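Local coordinates for terminal oxygenase component of carbazole 1,9a-dioxygenase (Sphingomonas, PDB 3GKQ), which probably dioxygenates carbazole at its angular position, taking electrons through a Rieske [2Fe-2S] cluster to a non-heme iron(II) centre, at residues Leu196-Leu205 and Ile250-Val259; Asp211-Val219 and Arg361-Leu369. All coordinates share one frame; numbering follows the deposited sequence.

Contact 1 (Leu196-Leu205 and Ile250-Val259); sequences LDGNDIALPL and IQGHMGSKMV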
ATOM      1  N   LEU A 196       9.441 -38.152  -0.841  1.00 38.38           N
ATOM      2  CA  LEU A 196       9.783 -39.187  -1.811  1.00 38.34           C
ATOM      3  C   LEU A 196      10.655 -40.296  -1.222  1.00 38.16           C
ATOM      4  O   LEU A 196      10.235 -41.452  -1.174  1.00 37.03           O
ATOM      5  CB  LEU A 196      10.465 -38.546  -3.024  1.00 37.66           C
ATOM      6  CG  LEU A 196       9.668 -37.381  -3.631  1.00 37.92           C
ATOM      7  CD1 LEU A 196      10.335 -36.912  -4.919  1.00 35.79           C
ATOM      8  CD2 LEU A 196       8.229 -37.821  -3.910  1.00 35.63           C
ATOM      9  N   ASP A 197      11.861 -39.955  -0.782  1.00 38.42           N
ATOM     10  CA  ASP A 197      12.735 -40.954  -0.176  1.00 40.23           C
ATOM     11  C   ASP A 197      12.152 -41.307   1.187  1.00 41.76           C
ATOM     12  O   ASP A 197      12.180 -42.465   1.606  1.00 42.52           O
ATOM     13  CB  ASP A 197      14.154 -40.408   0.008  1.00 37.85           C
ATOM     14  CG  ASP A 197      14.935 -40.349  -1.289  1.00 37.64           C
ATOM     15  OD1 ASP A 197      14.436 -40.841  -2.323  1.00 37.85           O
ATOM     16  OD2 ASP A 197      16.060 -39.812  -1.273  1.00 40.34           O
ATOM     17  N   GLY A 198      11.609 -40.296   1.859  1.00 41.09           N
ATOM     18  CA  GLY A 198      11.029 -40.483   3.176  1.00 40.53           C
ATOM     19  C   GLY A 198       9.924 -41.518   3.279  1.00 40.88           C
ATOM     20  O   GLY A 198       9.660 -42.028   4.365  1.00 42.51           O
ATOM     21  N   ASN A 199       9.267 -41.840   2.171  1.00 41.00           N
ATOM     22  CA  ASN A 199       8.199 -42.828   2.231  1.00 40.79           C
ATOM     23  C   ASN A 199       8.158 -43.729   1.002  1.00 39.85           C
ATOM     24  O   ASN A 199       7.115 -44.288   0.666  1.00 39.23           O
ATOM     25  CB  ASN A 199       6.848 -42.131   2.435  1.00 43.08           C
ATOM     26  CG  ASN A 199       5.733 -43.106   2.789  1.00 45.11           C
ATOM     27  OD1 ASN A 199       5.921 -44.007   3.607  1.00 45.82           O
ATOM     28  ND2 ASN A 199       4.565 -42.922   2.185  1.00 44.56           N
ATOM     29  N   ASP A 200       9.302 -43.866   0.336  1.00 40.65           N
ATOM     30  CA  ASP A 200       9.425 -44.718  -0.847  1.00 40.74           C
ATOM     31  C   ASP A 200       8.265 -44.524  -1.825  1.00 40.32           C
ATOM     32  O   ASP A 200       7.667 -45.493  -2.307  1.00 39.60           O
ATOM     33  CB  ASP A 200       9.516 -46.189  -0.405  1.00 43.63           C
ATOM     34  CG  ASP A 200       9.716 -47.146  -1.570  1.00 46.01           C
ATOM     35  OD1 ASP A 200      10.614 -46.897  -2.402  1.00 45.52           O
ATOM     36  OD2 ASP A 200       8.975 -48.151  -1.651  1.00 48.97           O
ATOM     37  N   ILE A 201       7.958 -43.263  -2.120  1.00 39.09           N
ATOM     38  CA  ILE A 201       6.872 -42.931  -3.037  1.00 37.13           C
ATOM     39  C   ILE A 201       7.329 -42.898  -4.485  1.00 35.68           C
ATOM     40  O   ILE A 201       8.408 -42.398  -4.794  1.00 37.59           O
ATOM     41  CB  ILE A 201       6.242 -41.545  -2.694  1.00 39.49           C
ATOM     42  CG1 ILE A 201       5.037 -41.733  -1.773  1.00 39.62           C
ATOM     43  CG2 ILE A 201       5.796 -40.826  -3.960  1.00 38.83           C
ATOM     44  CD1 ILE A 201       5.383 -42.228  -0.425  1.00 41.77           C
ATOM     45  N   ALA A 202       6.504 -43.440  -5.372  1.00 33.13           N
ATOM     46  CA  ALA A 202       6.816 -43.417  -6.791  1.00 34.34           C
ATOM     47  C   ALA A 202       6.195 -42.128  -7.343  1.00 34.75           C
ATOM     48  O   ALA A 202       4.973 -41.994  -7.387  1.00 35.34           O
ATOM     49  CB  ALA A 202       6.216 -44.625  -7.484  1.00 32.71           C
ATOM     50  N   LEU A 203       7.037 -41.179  -7.738  1.00 33.75           N
ATOM     51  CA  LEU A 203       6.551 -39.917  -8.286  1.00 32.53           C
ATOM     52  C   LEU A 203       7.241 -39.599  -9.606  1.00 32.47           C
ATOM     53  O   LEU A 203       8.438 -39.311  -9.646  1.00 33.35           O
ATOM     54  CB  LEU A 203       6.795 -38.774  -7.304  1.00 32.02           C
ATOM     55  CG  LEU A 203       6.189 -37.429  -7.714  1.00 35.15           C
ATOM     56  CD1 LEU A 203       4.667 -37.515  -7.624  1.00 34.25           C
ATOM     57  CD2 LEU A 203       6.712 -36.328  -6.806  1.00 34.37           C
ATOM     58  N   PRO A 204       6.488 -39.653 -10.708  1.00 31.83           N
ATOM     59  CA  PRO A 204       7.051 -39.365 -12.026  1.00 32.67           C
ATOM     60  C   PRO A 204       7.270 -37.867 -12.220  1.00 33.68           C
ATOM     61  O   PRO A 204       6.934 -37.061 -11.347  1.00 32.22           O
ATOM     62  CB  PRO A 204       5.994 -39.918 -12.971  1.00 31.93           C
ATOM     63  CG  PRO A 204       4.721 -39.624 -12.228  1.00 34.31           C
ATOM     64  CD  PRO A 204       5.063 -40.018 -10.807  1.00 31.90           C
ATOM     65  N   LEU A 205       7.853 -37.510 -13.362  1.00 34.25           N
ATOM     66  CA  LEU A 205       8.095 -36.113 -13.698  1.00 37.27           C
ATOM     67  C   LEU A 205       6.800 -35.547 -14.275  1.00 40.37           C
ATOM     68  O   LEU A 205       6.412 -34.422 -13.964  1.00 41.02           O
ATOM     69  CB  LEU A 205       9.209 -35.991 -14.746  1.00 33.05           C
ATOM     70  CG  LEU A 205      10.635 -36.358 -14.324  1.00 33.34           C
ATOM     71  CD1 LEU A 205      11.542 -36.331 -15.541  1.00 34.91           C
ATOM     72  CD2 LEU A 205      11.132 -35.392 -13.263  1.00 32.38           C
ATOM     73  N   ILE A 250      16.952 -35.200 -17.127  1.00 30.07           N
ATOM     74  CA  ILE A 250      16.457 -35.393 -15.774  1.00 29.72           C
ATOM     75  C   ILE A 250      15.687 -36.705 -15.592  1.00 29.41           C
ATOM     76  O   ILE A 250      15.198 -37.292 -16.556  1.00 29.30           O
ATOM     77  CB  ILE A 250      15.558 -34.190 -15.379  1.00 30.86           C
ATOM     78  CG1 ILE A 250      15.217 -34.239 -13.889  1.00 33.18           C
ATOM     79  CG2 ILE A 250      14.300 -34.198 -16.223  1.00 28.39           C
ATOM     80  CD1 ILE A 250      14.550 -32.961 -13.384  1.00 35.85           C
ATOM     81  N   GLN A 251      15.587 -37.150 -14.344  1.00 30.28           N
ATOM     82  CA  GLN A 251      14.889 -38.386 -14.012  1.00 32.00           C
ATOM     83  C   GLN A 251      13.891 -38.152 -12.887  1.00 31.97           C
ATOM     84  O   GLN A 251      14.086 -37.278 -12.046  1.00 30.99           O
ATOM     85  CB  GLN A 251      15.886 -39.453 -13.543  1.00 33.10           C
ATOM     86  CG  GLN A 251      17.008 -39.770 -14.517  1.00 35.26           C
ATOM     87  CD  GLN A 251      18.058 -40.673 -13.894  1.00 38.45           C
ATOM     88  OE1 GLN A 251      18.676 -40.320 -12.889  1.00 38.42           O
ATOM     89  NE2 GLN A 251      18.260 -41.846 -14.485  1.00 38.67           N
ATOM     90  N   GLY A 252      12.838 -38.960 -12.866  1.00 33.63           N
ATOM     91  CA  GLY A 252      11.840 -38.856 -11.820  1.00 34.05           C
ATOM     92  C   GLY A 252      12.292 -39.603 -10.574  1.00 35.35           C
ATOM     93  O   GLY A 252      13.496 -39.743 -10.319  1.00 33.21           O
ATOM     94  N   HIS A 253      11.329 -40.093  -9.798  1.00 34.18           N
ATOM     95  CA  HIS A 253      11.633 -40.809  -8.565  1.00 34.16           C
ATOM     96  C   HIS A 253      10.799 -42.079  -8.416  1.00 34.49           C
ATOM     97  O   HIS A 253       9.671 -42.042  -7.919  1.00 34.39           O
ATOM     98  CB  HIS A 253      11.400 -39.878  -7.367  1.00 33.65           C
ATOM     99  CG  HIS A 253      11.748 -40.483  -6.041  1.00 33.11           C
ATOM    100  ND1 HIS A 253      10.990 -41.471  -5.446  1.00 32.04           N
ATOM    101  CD2 HIS A 253      12.770 -40.228  -5.188  1.00 30.92           C
ATOM    102  CE1 HIS A 253      11.528 -41.795  -4.284  1.00 31.59           C
ATOM    103  NE2 HIS A 253      12.609 -41.057  -4.103  1.00 32.38           N
ATOM    104  N   MET A 254      11.352 -43.205  -8.857  1.00 33.68           N
ATOM    105  CA  MET A 254      10.650 -44.476  -8.742  1.00 34.19           C
ATOM    106  C   MET A 254      10.534 -44.860  -7.272  1.00 33.85           C
ATOM    107  O   MET A 254      11.321 -44.415  -6.435  1.00 33.25           O
ATOM    108  CB  MET A 254      11.395 -45.586  -9.498  1.00 34.97           C
ATOM    109  CG  MET A 254      11.437 -45.403 -11.000  1.00 36.57           C
ATOM    110  SD  MET A 254      12.236 -46.791 -11.822  1.00 37.47           S
ATOM    111  CE  MET A 254      11.547 -46.695 -13.442  1.00 37.55           C
ATOM    112  N   GLY A 255       9.541 -45.685  -6.967  1.00 33.93           N
ATOM    113  CA  GLY A 255       9.334 -46.134  -5.603  1.00 35.99           C
ATOM    114  C   GLY A 255       8.372 -47.302  -5.628  1.00 36.17           C
ATOM    115  O   GLY A 255       7.898 -47.679  -6.698  1.00 36.57           O
ATOM    116  N   SER A 256       8.074 -47.878  -4.469  1.00 37.08           N
ATOM    117  CA  SER A 256       7.147 -49.003  -4.430  1.00 40.08           C
ATOM    118  C   SER A 256       5.758 -48.626  -3.917  1.00 41.06           C
ATOM    119  O   SER A 256       4.789 -49.347  -4.162  1.00 41.83           O
ATOM    120  CB  SER A 256       7.736 -50.144  -3.597  1.00 43.50           C
ATOM    121  OG  SER A 256       8.829 -50.741  -4.278  1.00 44.72           O
ATOM    122  N   LYS A 257       5.651 -47.500  -3.214  1.00 40.95           N
ATOM    123  CA  LYS A 257       4.349 -47.056  -2.716  1.00 40.49           C
ATOM    124  C   LYS A 257       3.661 -46.195  -3.767  1.00 40.14           C
ATOM    125  O   LYS A 257       4.151 -45.122  -4.125  1.00 39.61           O
ATOM    126  CB  LYS A 257       4.502 -46.266  -1.416  1.00 39.64           C
ATOM    127  CG  LYS A 257       4.947 -47.109  -0.239  1.00 40.45           C
ATOM    128  CD  LYS A 257       4.837 -46.336   1.066  1.00 41.34           C
ATOM    129  CE  LYS A 257       5.177 -47.220   2.256  1.00 41.18           C
ATOM    130  NZ  LYS A 257       4.947 -46.524   3.546  1.00 40.44           N
ATOM    131  N   MET A 258       2.527 -46.680  -4.264  1.00 39.61           N
ATOM    132  CA  MET A 258       1.759 -45.982  -5.284  1.00 40.45           C
ATOM    133  C   MET A 258       0.683 -45.092  -4.662  1.00 41.00           C
ATOM    134  O   MET A 258      -0.223 -45.577  -3.980  1.00 41.07           O
ATOM    135  CB  MET A 258       1.103 -46.996  -6.223  1.00 41.09           C
ATOM    136  CG  MET A 258       2.047 -48.091  -6.699  1.00 42.83           C
ATOM    137  SD  MET A 258       3.531 -47.435  -7.482  1.00 44.32           S
ATOM    138  CE  MET A 258       2.948 -47.221  -9.162  1.00 43.07           C
ATOM    139  N   VAL A 259       0.789 -43.790  -4.905  1.00 40.48           N
ATOM    140  CA  VAL A 259      -0.174 -42.829  -4.373  1.00 39.65           C
ATOM    141  C   VAL A 259      -0.754 -41.970  -5.489  1.00 40.07           C
ATOM    142  O   VAL A 259      -0.345 -42.084  -6.646  1.00 38.82           O
ATOM    143  CB  VAL A 259       0.477 -41.902  -3.324  1.00 39.16           C
ATOM    144  CG1 VAL A 259       0.832 -42.696  -2.079  1.00 39.45           C
ATOM    145  CG2 VAL A 259       1.716 -41.242  -3.910  1.00 37.49           C
TER
HETATM  146  O   HOH W   1      11.605 -45.102  -3.809  1.00 45.12           O
HETATM  147  O   HOH W   2      11.117 -49.707  -3.229  1.00 51.34           O
HETATM  148  O   HOH W   3       2.797 -43.190  -6.925  1.00 38.05           O
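The H253 imidazole packs against L196 and D197 at the end of helix 194-198, the tightly packed part of this contact in the catalytic domain. L196 CB sits over one face of the ring, 3.5 Å from its centroid and 10° off the ring normal. At the ring edge, H253 NE2 donates to D197 OD1 at 2.6 Å, a His-carboxylate hydrogen bond with the oxygen in the ring plane and met nearly along its C-O bond; H253 ND1 gives a weak bond to I201 O. With CG anti to the backbone N (chi1 -177°), the ring swings out to the helix end while its backbone forms a single antiparallel hydrogen-bonded bridge with L203 (L203 N to H253 O, 2.8 Å). Replacing H253 with alanine would remove the ring, and D197 OD1 would probably lose its in-plane NE2 donor and L196 CB the ring face it packs on. Further along, A202 N bonds to K257 O, and D200 O accepts K257 N at 3.0 Å. An extended K257 chain carries NZ to N199 OD1, 2.7 Å away; D278 OD2 forms a salt bridge with K257 NZ and accepts a hydrogen bond from N199 ND2. The D200 side is looser and wetter: OD2 takes S256 N from above the carboxylate plane at 3.0 Å, while waters link OD1 to M254 O and S256 OG. At the other end L205 CD1 meets I250 CG2 at 3.6 Å. I250 also packs on Y86 of a second subunit, and backbone hydrogen bonds tie L205 to I239 and G252 to F240 of the central strand 236-244 in the three-stranded sheet.

Contact 2 (Asp211-Val219 and Arg361-Leu369); sequences DPEQLTRSV and RAIIEWRRL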
ATOM      1  N   ASP A 211      -6.207 -40.284 -25.304  1.00 52.51           N
ATOM      2  CA  ASP A 211      -7.324 -39.544 -25.881  1.00 52.98           C
ATOM      3  C   ASP A 211      -7.823 -38.486 -24.900  1.00 51.25           C
ATOM      4  O   ASP A 211      -8.177 -38.798 -23.761  1.00 51.01           O
ATOM      5  CB  ASP A 211      -8.470 -40.499 -26.211  1.00 55.58           C
ATOM      6  CG  ASP A 211      -8.960 -41.258 -24.990  1.00 58.41           C
ATOM      7  OD1 ASP A 211      -8.206 -42.111 -24.468  1.00 60.23           O
ATOM      8  OD2 ASP A 211     -10.099 -40.994 -24.547  1.00 60.50           O
ATOM      9  N   PRO A 212      -7.870 -37.217 -25.334  1.00 49.96           N
ATOM     10  CA  PRO A 212      -8.339 -36.137 -24.459  1.00 48.91           C
ATOM     11  C   PRO A 212      -9.736 -36.391 -23.891  1.00 49.09           C
ATOM     12  O   PRO A 212     -10.106 -35.835 -22.853  1.00 46.89           O
ATOM     13  CB  PRO A 212      -8.292 -34.909 -25.372  1.00 48.99           C
ATOM     14  CG  PRO A 212      -8.487 -35.493 -26.751  1.00 49.31           C
ATOM     15  CD  PRO A 212      -7.613 -36.718 -26.696  1.00 48.50           C
ATOM     16  N   GLU A 213     -10.494 -37.259 -24.556  1.00 49.78           N
ATOM     17  CA  GLU A 213     -11.854 -37.568 -24.133  1.00 50.45           C
ATOM     18  C   GLU A 213     -12.008 -38.544 -22.962  1.00 50.07           C
ATOM     19  O   GLU A 213     -13.076 -38.586 -22.345  1.00 50.84           O
ATOM     20  CB  GLU A 213     -12.668 -38.067 -25.331  1.00 52.52           C
ATOM     21  CG  GLU A 213     -12.664 -37.108 -26.521  1.00 55.83           C
ATOM     22  CD  GLU A 213     -13.049 -35.684 -26.139  1.00 58.69           C
ATOM     23  OE1 GLU A 213     -14.146 -35.492 -25.566  1.00 59.51           O
ATOM     24  OE2 GLU A 213     -12.255 -34.754 -26.416  1.00 59.70           O
ATOM     25  N   GLN A 214     -10.979 -39.332 -22.648  1.00 48.54           N
ATOM     26  CA  GLN A 214     -11.098 -40.253 -21.511  1.00 47.56           C
ATOM     27  C   GLN A 214     -10.138 -39.866 -20.396  1.00 46.89           C
ATOM     28  O   GLN A 214      -9.847 -40.672 -19.505  1.00 46.85           O
ATOM     29  CB  GLN A 214     -10.837 -41.709 -21.922  1.00 48.49           C
ATOM     30  CG  GLN A 214     -11.519 -42.737 -20.987  1.00 50.94           C
ATOM     31  CD  GLN A 214     -11.316 -44.186 -21.430  1.00 52.37           C
ATOM     32  OE1 GLN A 214     -11.270 -44.477 -22.630  1.00 52.99           O
ATOM     33  NE2 GLN A 214     -11.207 -45.103 -20.464  1.00 49.25           N
ATOM     34  N   LEU A 215      -9.652 -38.627 -20.451  1.00 45.68           N
ATOM     35  CA  LEU A 215      -8.724 -38.120 -19.443  1.00 45.13           C
ATOM     36  C   LEU A 215      -9.483 -37.664 -18.204  1.00 45.06           C
ATOM     37  O   LEU A 215      -8.904 -37.507 -17.132  1.00 47.53           O
ATOM     38  CB  LEU A 215      -7.908 -36.943 -20.000  1.00 42.53           C
ATOM     39  CG  LEU A 215      -6.979 -37.202 -21.191  1.00 41.65           C
ATOM     40  CD1 LEU A 215      -6.235 -35.921 -21.541  1.00 41.34           C
ATOM     41  CD2 LEU A 215      -5.991 -38.316 -20.849  1.00 39.05           C
ATOM     42  N   THR A 216     -10.783 -37.450 -18.352  1.00 43.93           N
ATOM     43  CA  THR A 216     -11.592 -37.009 -17.231  1.00 43.04           C
ATOM     44  C   THR A 216     -12.983 -37.616 -17.264  1.00 42.32           C
ATOM     45  O   THR A 216     -13.421 -38.153 -18.283  1.00 39.50           O
ATOM     46  CB  THR A 216     -11.760 -35.466 -17.220  1.00 44.10           C
ATOM     47  OG1 THR A 216     -12.540 -35.061 -18.354  1.00 44.14           O
ATOM     48  CG2 THR A 216     -10.408 -34.771 -17.268  1.00 43.08           C
ATOM     49  N   ARG A 217     -13.662 -37.520 -16.128  1.00 41.41           N
ATOM     50  CA  ARG A 217     -15.026 -37.997 -15.979  1.00 42.90           C
ATOM     51  C   ARG A 217     -15.710 -36.998 -15.055  1.00 42.18           C
ATOM     52  O   ARG A 217     -15.182 -36.670 -13.996  1.00 43.16           O
ATOM     53  CB  ARG A 217     -15.056 -39.398 -15.357  1.00 43.95           C
ATOM     54  CG  ARG A 217     -16.465 -39.966 -15.212  1.00 47.56           C
ATOM     55  CD  ARG A 217     -16.450 -41.467 -14.931  1.00 49.80           C
ATOM     56  NE  ARG A 217     -15.899 -41.806 -13.618  1.00 50.71           N
ATOM     57  CZ  ARG A 217     -16.530 -41.599 -12.465  1.00 51.91           C
ATOM     58  NH1 ARG A 217     -17.740 -41.049 -12.452  1.00 51.34           N
ATOM     59  NH2 ARG A 217     -15.952 -41.950 -11.322  1.00 51.95           N
ATOM     60  N   SER A 218     -16.868 -36.498 -15.465  1.00 43.14           N
ATOM     61  CA  SER A 218     -17.608 -35.540 -14.657  1.00 44.21           C
ATOM     62  C   SER A 218     -18.803 -36.190 -13.976  1.00 46.17           C
ATOM     63  O   SER A 218     -19.391 -37.142 -14.500  1.00 47.35           O
ATOM     64  CB  SER A 218     -18.097 -34.374 -15.521  1.00 43.63           C
ATOM     65  OG  SER A 218     -17.014 -33.580 -15.974  1.00 45.63           O
ATOM     66  N   VAL A 219     -19.149 -35.665 -12.805  1.00 46.25           N
ATOM     67  CA  VAL A 219     -20.280 -36.144 -12.017  1.00 45.70           C
ATOM     68  C   VAL A 219     -21.148 -34.913 -11.782  1.00 46.04           C
ATOM     69  O   VAL A 219     -20.724 -33.967 -11.118  1.00 45.79           O
ATOM     70  CB  VAL A 219     -19.810 -36.701 -10.664  1.00 45.32           C
ATOM     71  CG1 VAL A 219     -20.995 -37.227  -9.875  1.00 46.45           C
ATOM     72  CG2 VAL A 219     -18.788 -37.800 -10.891  1.00 44.80           C
ATOM     73  N   ARG A 361      -6.506 -30.447 -19.770  1.00 30.90           N
ATOM     74  CA  ARG A 361      -7.888 -30.783 -20.101  1.00 31.09           C
ATOM     75  C   ARG A 361      -8.695 -30.942 -18.812  1.00 30.02           C
ATOM     76  O   ARG A 361      -9.871 -30.591 -18.755  1.00 29.94           O
ATOM     77  CB  ARG A 361      -7.937 -32.087 -20.907  1.00 33.97           C
ATOM     78  CG  ARG A 361      -9.348 -32.638 -21.161  1.00 39.09           C
ATOM     79  CD  ARG A 361     -10.222 -31.652 -21.933  1.00 44.29           C
ATOM     80  NE  ARG A 361     -11.555 -32.194 -22.193  1.00 50.22           N
ATOM     81  CZ  ARG A 361     -11.838 -33.075 -23.150  1.00 52.96           C
ATOM     82  NH1 ARG A 361     -10.880 -33.524 -23.955  1.00 55.30           N
ATOM     83  NH2 ARG A 361     -13.082 -33.517 -23.299  1.00 54.80           N
ATOM     84  N   ALA A 362      -8.050 -31.463 -17.774  1.00 28.89           N
ATOM     85  CA  ALA A 362      -8.715 -31.669 -16.490  1.00 28.34           C
ATOM     86  C   ALA A 362      -9.168 -30.358 -15.835  1.00 27.29           C
ATOM     87  O   ALA A 362     -10.316 -30.240 -15.407  1.00 26.61           O
ATOM     88  CB  ALA A 362      -7.791 -32.435 -15.544  1.00 28.21           C
ATOM     89  N   ILE A 363      -8.272 -29.377 -15.753  1.00 26.59           N
ATOM     90  CA  ILE A 363      -8.621 -28.101 -15.136  1.00 27.21           C
ATOM     91  C   ILE A 363      -9.724 -27.417 -15.940  1.00 27.79           C
ATOM     92  O   ILE A 363     -10.612 -26.773 -15.377  1.00 28.00           O
ATOM     93  CB  ILE A 363      -7.393 -27.153 -15.026  1.00 28.23           C
ATOM     94  CG1 ILE A 363      -7.723 -25.980 -14.100  1.00 29.08           C
ATOM     95  CG2 ILE A 363      -7.020 -26.606 -16.385  1.00 30.12           C
ATOM     96  CD1 ILE A 363      -8.094 -26.405 -12.685  1.00 28.12           C
ATOM     97  N   ILE A 364      -9.672 -27.564 -17.258  1.00 27.97           N
ATOM     98  CA  ILE A 364     -10.682 -26.974 -18.121  1.00 29.43           C
ATOM     99  C   ILE A 364     -12.049 -27.582 -17.808  1.00 29.84           C
ATOM    100  O   ILE A 364     -13.058 -26.877 -17.787  1.00 29.72           O
ATOM    101  CB  ILE A 364     -10.333 -27.194 -19.609  1.00 31.57           C
ATOM    102  CG1 ILE A 364      -9.094 -26.371 -19.968  1.00 33.00           C
ATOM    103  CG2 ILE A 364     -11.502 -26.782 -20.496  1.00 32.90           C
ATOM    104  CD1 ILE A 364      -8.550 -26.656 -21.352  1.00 37.56           C
ATOM    105  N   GLU A 365     -12.083 -28.886 -17.556  1.00 30.30           N
ATOM    106  CA  GLU A 365     -13.341 -29.548 -17.231  1.00 30.76           C
ATOM    107  C   GLU A 365     -13.870 -29.030 -15.900  1.00 29.29           C
ATOM    108  O   GLU A 365     -15.081 -28.914 -15.708  1.00 28.66           O
ATOM    109  CB  GLU A 365     -13.161 -31.071 -17.166  1.00 34.18           C
ATOM    110  CG  GLU A 365     -13.051 -31.732 -18.529  1.00 40.91           C
ATOM    111  CD  GLU A 365     -14.246 -31.425 -19.415  1.00 44.04           C
ATOM    112  OE1 GLU A 365     -15.392 -31.678 -18.984  1.00 44.85           O
ATOM    113  OE2 GLU A 365     -14.039 -30.929 -20.542  1.00 46.36           O
ATOM    114  N   TRP A 366     -12.963 -28.723 -14.980  1.00 28.04           N
ATOM    115  CA  TRP A 366     -13.360 -28.193 -13.680  1.00 28.39           C
ATOM    116  C   TRP A 366     -13.957 -26.791 -13.838  1.00 27.81           C
ATOM    117  O   TRP A 366     -15.002 -26.483 -13.268  1.00 28.18           O
ATOM    118  CB  TRP A 366     -12.156 -28.162 -12.728  1.00 27.84           C
ATOM    119  CG  TRP A 366     -12.183 -27.029 -11.737  1.00 28.40           C
ATOM    120  CD1 TRP A 366     -11.395 -25.909 -11.754  1.00 27.47           C
ATOM    121  CD2 TRP A 366     -13.060 -26.885 -10.612  1.00 27.37           C
ATOM    122  NE1 TRP A 366     -11.727 -25.080 -10.710  1.00 28.95           N
ATOM    123  CE2 TRP A 366     -12.745 -25.653  -9.992  1.00 28.64           C
ATOM    124  CE3 TRP A 366     -14.081 -27.675 -10.067  1.00 27.92           C
ATOM    125  CZ2 TRP A 366     -13.416 -25.192  -8.853  1.00 28.72           C
ATOM    126  CZ3 TRP A 366     -14.750 -27.216  -8.933  1.00 27.77           C
ATOM    127  CH2 TRP A 366     -14.413 -25.984  -8.340  1.00 27.70           C
ATOM    128  N   ARG A 367     -13.299 -25.947 -14.624  1.00 28.75           N
ATOM    129  CA  ARG A 367     -13.781 -24.588 -14.838  1.00 29.35           C
ATOM    130  C   ARG A 367     -15.175 -24.590 -15.470  1.00 28.72           C
ATOM    131  O   ARG A 367     -16.020 -23.764 -15.121  1.00 26.59           O
ATOM    132  CB  ARG A 367     -12.771 -23.811 -15.699  1.00 31.23           C
ATOM    133  CG  ARG A 367     -11.336 -24.136 -15.289  1.00 34.89           C
ATOM    134  CD  ARG A 367     -10.365 -22.972 -15.235  1.00 36.53           C
ATOM    135  NE  ARG A 367      -9.955 -22.493 -16.542  1.00 37.76           N
ATOM    136  CZ  ARG A 367      -8.709 -22.144 -16.865  1.00 34.58           C
ATOM    137  NH1 ARG A 367      -7.722 -22.222 -15.985  1.00 32.94           N
ATOM    138  NH2 ARG A 367      -8.458 -21.687 -18.081  1.00 28.31           N
ATOM    139  N   ARG A 368     -15.417 -25.526 -16.384  1.00 28.80           N
ATOM    140  CA  ARG A 368     -16.720 -25.632 -17.041  1.00 30.68           C
ATOM    141  C   ARG A 368     -17.778 -26.109 -16.047  1.00 29.61           C
ATOM    142  O   ARG A 368     -18.867 -25.535 -15.959  1.00 30.34           O
ATOM    143  CB  ARG A 368     -16.652 -26.610 -18.221  1.00 33.21           C
ATOM    144  CG  ARG A 368     -15.767 -26.151 -19.374  1.00 37.69           C
ATOM    145  CD  ARG A 368     -15.565 -27.274 -20.384  1.00 42.35           C
ATOM    146  NE  ARG A 368     -16.803 -27.624 -21.073  1.00 48.05           N
ATOM    147  CZ  ARG A 368     -17.222 -27.049 -22.197  1.00 49.75           C
ATOM    148  NH1 ARG A 368     -16.498 -26.094 -22.769  1.00 50.81           N
ATOM    149  NH2 ARG A 368     -18.371 -27.422 -22.748  1.00 50.95           N
ATOM    150  N   LEU A 369     -17.454 -27.159 -15.302  1.00 28.43           N
ATOM    151  CA  LEU A 369     -18.382 -27.705 -14.317  1.00 28.64           C
ATOM    152  C   LEU A 369     -18.673 -26.678 -13.226  1.00 27.96           C
ATOM    153  O   LEU A 369     -19.831 -26.448 -12.872  1.00 29.42           O
ATOM    154  CB  LEU A 369     -17.813 -28.992 -13.702  1.00 28.47           C
ATOM    155  CG  LEU A 369     -18.658 -29.665 -12.610  1.00 29.55           C
ATOM    156  CD1 LEU A 369     -18.544 -31.177 -12.711  1.00 29.54           C
ATOM    157  CD2 LEU A 369     -18.212 -29.180 -11.244  1.00 26.38           C
TER
HETATM  158  O   HOH W   4     -15.455 -34.683 -18.009  1.00 50.44           O
HETATM  159  O   HOH W   5     -17.065 -30.740 -17.041  1.00 54.07           O
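R361 anchors a salt-bridge network with E213 and E365 where helix 361-373 lies alongside edge strand 216-219 of the seven-stranded antiparallel sheet in the catalytic domain of a Rieske oxygenase. The axes of strand 216-219 and helix segment 361-369 differ by 16° in direction. R361 grips E213 end-on in a hydrogen-bonded salt bridge: NH2 reaches OE1 at 3.2 Å and NH1 reaches OE2 at 3.1 Å. The carboxylate and guanidinium planes are turned 43° apart, and both oxygens are met from above the carboxylate plane. On the helix itself, R361 NE makes a second such salt bridge to E365 OE2 at 3.2 Å, almost straight and close to the guanidinium plane, so three nitrogens engaged by two acids limit rotation of the group. Its position between them follows from CG lying anti to the backbone N (chi1 173°) and a bend at chi2. E365, also bent at chi2, crosses T216 with its CG 3.4 Å from T216 OG1. The other branch of T216 turns to the helix backbone, CG2 lying 3.6 Å from A362 CA. Farther along the strand, L369 CD1 lies against V219 O, and L369 also packs on V228 of the adjoining strand. Two waters link S218 to E365: one joins T216 OG1, S218 OG and E365 OE1, while the second accepts from S218 OG and donates both to E365 O and, at 2.7 Å, to E365 OE1.

In the fold
Contacts 1 and 2 interleave along the chain, 196-205 and 211-219 coming before 250-259 and 361-369, yet they do not touch: their centres are 26 Å apart and their nearest atoms about 14 Å. Both belong to the catalytic domain whose iron(II) is held by H186, H190 and D334. Contact 1 comes closer to that metal: the L203 side chain is about 4 Å from that of H190 and about 8 Å from the iron. Contact 2 stands farther back, with the A362 side chain about 10 Å from that of H186 and about 13 Å from the iron. R367 in contact 2 also packs on R75 of a second subunit, a cluster-binding residue there.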